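Local coordinates for protein acyl-CoA thioesterase II (Mycobacterium avium subsp. paratuberculosis, PDB 4R9Z) that probably hydrolyses fatty acyl-CoA thioesters to free fatty acid and coenzyme A, as a double hot-dog thioesterase of the TesB type, at residues V80-E85 with S90-T95; T163-T166 with A172-P175. One frame throughout, in Å; residues are numbered along the deposited sequence.

Contact 1 (V80-E85 with S90-T95)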
# COMPACT_ATOMS: atom_id res chain seq x y z
N VAL B 80 2.81 11.24 -16.43
CA VAL B 80 3.84 10.74 -15.52
C VAL B 80 4.67 11.89 -14.96
O VAL B 80 4.97 12.85 -15.66
CB VAL B 80 4.77 9.73 -16.22
CG1 VAL B 80 5.78 9.16 -15.24
CG2 VAL B 80 3.97 8.63 -16.87
N VAL B 81 5.01 11.79 -13.68
CA VAL B 81 5.84 12.79 -13.01
C VAL B 81 7.04 12.13 -12.32
O VAL B 81 6.91 11.10 -11.67
CB VAL B 81 5.01 13.59 -11.99
CG1 VAL B 81 5.92 14.49 -11.15
CG2 VAL B 81 3.95 14.42 -12.70
N ASP B 82 8.22 12.72 -12.51
CA ASP B 82 9.45 12.21 -11.92
C ASP B 82 9.58 12.64 -10.45
O ASP B 82 9.89 13.79 -10.15
CB ASP B 82 10.65 12.71 -12.74
CG ASP B 82 12.00 12.32 -12.14
OD1 ASP B 82 12.06 11.39 -11.31
OD2 ASP B 82 13.01 12.93 -12.52
N LEU B 83 9.29 11.71 -9.54
CA LEU B 83 9.40 11.94 -8.10
C LEU B 83 10.83 11.78 -7.62
O LEU B 83 11.28 12.49 -6.72
CB LEU B 83 8.49 10.99 -7.32
CG LEU B 83 7.01 11.07 -7.69
CD1 LEU B 83 6.21 10.11 -6.83
CD2 LEU B 83 6.51 12.50 -7.53
N GLN B 84 11.53 10.81 -8.20
CA GLN B 84 12.92 10.61 -7.87
C GLN B 84 13.68 9.89 -8.97
O GLN B 84 13.18 8.93 -9.55
CB GLN B 84 13.05 9.83 -6.57
CG GLN B 84 14.49 9.61 -6.14
CD GLN B 84 14.70 8.28 -5.47
OE1 GLN B 84 14.04 7.29 -5.81
NE2 GLN B 84 15.62 8.24 -4.52
N GLU B 85 14.89 10.34 -9.24
CA GLU B 85 15.74 9.68 -10.21
C GLU B 85 17.12 9.58 -9.62
O GLU B 85 17.91 10.52 -9.69
CB GLU B 85 15.75 10.43 -11.54
CG GLU B 85 16.45 9.68 -12.66
CD GLU B 85 15.76 8.38 -13.03
OE1 GLU B 85 14.53 8.27 -12.81
OE2 GLU B 85 16.43 7.47 -13.54
N SER B 90 14.25 4.74 -8.64
CA SER B 90 13.42 5.69 -9.35
C SER B 90 12.02 5.69 -8.73
O SER B 90 11.56 4.67 -8.22
CB SER B 90 13.34 5.35 -10.84
OG SER B 90 14.60 5.48 -11.46
N ALA B 91 11.36 6.84 -8.77
CA ALA B 91 9.99 6.95 -8.29
C ALA B 91 9.16 7.74 -9.29
O ALA B 91 9.65 8.71 -9.88
CB ALA B 91 9.95 7.60 -6.93
N ARG B 92 7.92 7.31 -9.50
CA ARG B 92 7.03 7.99 -10.43
C ARG B 92 5.65 8.24 -9.84
O ARG B 92 5.18 7.47 -9.01
CB ARG B 92 6.89 7.19 -11.73
CG ARG B 92 8.21 6.95 -12.45
CD ARG B 92 8.77 8.26 -12.98
NE ARG B 92 9.98 8.04 -13.77
CZ ARG B 92 11.20 8.31 -13.33
NH1 ARG B 92 11.37 8.80 -12.12
NH2 ARG B 92 12.25 8.09 -14.11
N ARG B 93 5.03 9.33 -10.27
CA ARG B 93 3.61 9.56 -10.05
C ARG B 93 2.91 9.40 -11.39
O ARG B 93 3.43 9.84 -12.42
CB ARG B 93 3.34 10.96 -9.51
CG ARG B 93 1.85 11.29 -9.45
CD ARG B 93 1.57 12.78 -9.18
NE ARG B 93 2.61 13.45 -8.41
CZ ARG B 93 2.90 14.74 -8.55
NH1 ARG B 93 2.25 15.47 -9.44
NH2 ARG B 93 3.86 15.30 -7.81
N VAL B 94 1.76 8.73 -11.41
CA VAL B 94 0.98 8.64 -12.64
C VAL B 94 -0.44 9.07 -12.34
O VAL B 94 -1.08 8.55 -11.43
CB VAL B 94 0.98 7.23 -13.24
CG1 VAL B 94 0.07 7.18 -14.45
CG2 VAL B 94 2.39 6.82 -13.62
N THR B 95 -0.94 10.02 -13.12
CA THR B 95 -2.31 10.47 -12.97
C THR B 95 -3.08 10.14 -14.24
O THR B 95 -2.67 10.51 -15.33
CB THR B 95 -2.39 11.99 -12.67
OG1 THR B 95 -1.69 12.27 -11.45
CG2 THR B 95 -3.82 12.43 -12.50
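Val81 and Arg93 form a hydrogen-bonded antiparallel pair, N to O and O to N, in the β hairpin of strands 76-85 and 89-98, part of the N-terminal hot-dog domain. Beyond Asp82 the register slips by one at a classic β bulge: Leu83 and Gln84 both face Ala91, and Ala91 O accepts from Leu83 N (3.0 Å), Gln84 N (3.3 Å) and, within its own strand, Arg92 NH1, all out of the carbonyl plane, the two backbone N-H groups on one side of it and Arg92 NH1 on the other.

Arginine suits position 92 because its several N-H groups can serve acceptors crowded beside the bulge. A bend about CB-CG (chi2 -67°) folds the chain back along its strand, and NH1 makes a salt bridge to Asp82 OD1 (2.8 Å) with the two planar groups 69° apart. Thr53 takes the NE proton. The apolar side chains of Val80 and Val94 share this face, packing against helix 39-52.

On the other face, small Ala91 leaves room for Leu83, their CB atoms 3.7 Å apart. Val81 lays CG1 over the centre of the Arg93 guanidinium, 3.9 Å above its plane, while Arg93 NE pairs with Glu105 of the second subunit.

Back at Arg92, NH2 meets Glu85 OE1 at 2.6 Å, nearly in the guanidinium plane; Ser90 OG donates to that same oxygen from the opposite face of the carboxylate, 3.1 Å away.

Contact 2 (T163-T166 with A172-P175)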
# COMPACT_ATOMS: atom_id res chain seq x y z
N THR B 163 -10.27 -22.35 -9.37
CA THR B 163 -10.48 -21.97 -7.98
C THR B 163 -10.34 -23.24 -7.15
O THR B 163 -11.13 -24.17 -7.27
CB THR B 163 -11.84 -21.26 -7.78
OG1 THR B 163 -12.12 -21.16 -6.37
CG2 THR B 163 -12.97 -22.01 -8.47
N ILE B 164 -9.30 -23.27 -6.32
CA ILE B 164 -8.89 -24.48 -5.63
C ILE B 164 -9.80 -24.90 -4.49
O ILE B 164 -10.26 -26.04 -4.43
CB ILE B 164 -7.48 -24.31 -5.05
CG1 ILE B 164 -6.48 -24.02 -6.16
CG2 ILE B 164 -7.07 -25.53 -4.24
CD1 ILE B 164 -5.14 -23.58 -5.66
N GLU B 165 -10.07 -23.97 -3.58
CA GLU B 165 -10.84 -24.26 -2.38
C GLU B 165 -11.52 -23.00 -1.88
O GLU B 165 -11.05 -21.89 -2.12
CB GLU B 165 -9.93 -24.89 -1.32
CG GLU B 165 -8.87 -23.96 -0.77
CD GLU B 165 -7.95 -24.66 0.22
OE1 GLU B 165 -7.93 -25.91 0.22
OE2 GLU B 165 -7.24 -23.96 0.97
N THR B 166 -12.64 -23.17 -1.19
CA THR B 166 -13.47 -22.03 -0.81
C THR B 166 -13.98 -22.04 0.62
O THR B 166 -14.45 -23.05 1.13
CB THR B 166 -14.69 -21.93 -1.75
OG1 THR B 166 -14.23 -21.82 -3.11
CG2 THR B 166 -15.54 -20.71 -1.42
N ALA B 172 -11.97 -15.75 4.79
CA ALA B 172 -12.51 -16.21 3.50
C ALA B 172 -11.43 -16.53 2.46
O ALA B 172 -11.49 -16.04 1.34
CB ALA B 172 -13.48 -15.17 2.94
N ARG B 173 -10.45 -17.35 2.82
CA ARG B 173 -9.42 -17.75 1.86
C ARG B 173 -10.00 -18.45 0.63
O ARG B 173 -10.67 -19.47 0.75
CB ARG B 173 -8.41 -18.68 2.52
CG ARG B 173 -7.46 -18.02 3.48
CD ARG B 173 -6.36 -18.99 3.86
NE ARG B 173 -5.62 -19.44 2.69
CZ ARG B 173 -4.98 -20.61 2.61
NH1 ARG B 173 -5.01 -21.45 3.64
NH2 ARG B 173 -4.33 -20.94 1.50
N VAL B 174 -9.76 -17.88 -0.54
CA VAL B 174 -10.16 -18.51 -1.79
C VAL B 174 -8.99 -18.51 -2.78
O VAL B 174 -8.98 -17.74 -3.74
CB VAL B 174 -11.38 -17.82 -2.44
CG1 VAL B 174 -11.99 -18.71 -3.51
CG2 VAL B 174 -12.42 -17.46 -1.40
N PRO B 175 -7.99 -19.37 -2.54
CA PRO B 175 -6.81 -19.42 -3.40
C PRO B 175 -7.12 -20.02 -4.76
O PRO B 175 -8.03 -20.84 -4.87
CB PRO B 175 -5.84 -20.30 -2.61
CG PRO B 175 -6.74 -21.19 -1.83
CD PRO B 175 -7.88 -20.31 -1.41
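Ile164 N donates to Pro175 O across 3.1 Å, in the carbonyl plane and fairly straight (152° at the hydrogen); it is the one conventional hydrogen bond between 163-166 and 172-175. Proline suits the place because its ring gives an apolar surface to the aliphatic part of Glu165, while its carbonyl oxygen accepts the bond. The CA-H of Val174 points at Glu165 O, 3.5 Å from CA.

Around this backbone core the side chains touch lightly. Glu165 lies against the pyrrolidine ring, CG to Pro175 CG 3.7 Å; chi1 of 67° sets that CG between the backbone N and carbonyl carbon, from where the extended chain carries the carboxylate past the ring. OE2 then stands over one face of the Arg173 guanidinium, 4.2 Å from NH2, so the attraction is one of charges alone. Val174 is branched at CB and sends CG1 toward both threonine hydroxyls, 3.8 Å from Thr163 OG1 and 3.9 Å from Thr166 OG1, the two hydroxyls suiting the exposed side of the loop.

Outside this shell, strand 236-246 positions the second segment: Arg173 NH2 forms a salt bridge with Asp239, Val174 O accepts from Arg240 NE, and Phe237 packs against both Ile164 and Pro175. The whole is a loop connection between neighbouring antiparallel strands, 159-163 and 176-180, at the edge of the C-terminal hot-dog domain.

Contacts 1 and 2 lie on opposite sides of the chain's centre, about 36 Å apart between their centres, one in each hot-dog domain, and have no strand or loop in common. Both are partly buried and both join pieces close in sequence. Contact 1 pairs two strands of a hairpin, one of them broken by a bulge; one face lies on a helix and the other meets the second subunit, so apolar packing and a charged network coexist there. Contact 2 joins two irregular ends of a loop that no other chain of the assembly touches. More of its touching residues are exposed, and instead of a salt-bridge network it relies on one backbone bond, proline packing and a pair of opposite charges just beyond salt-bridge range.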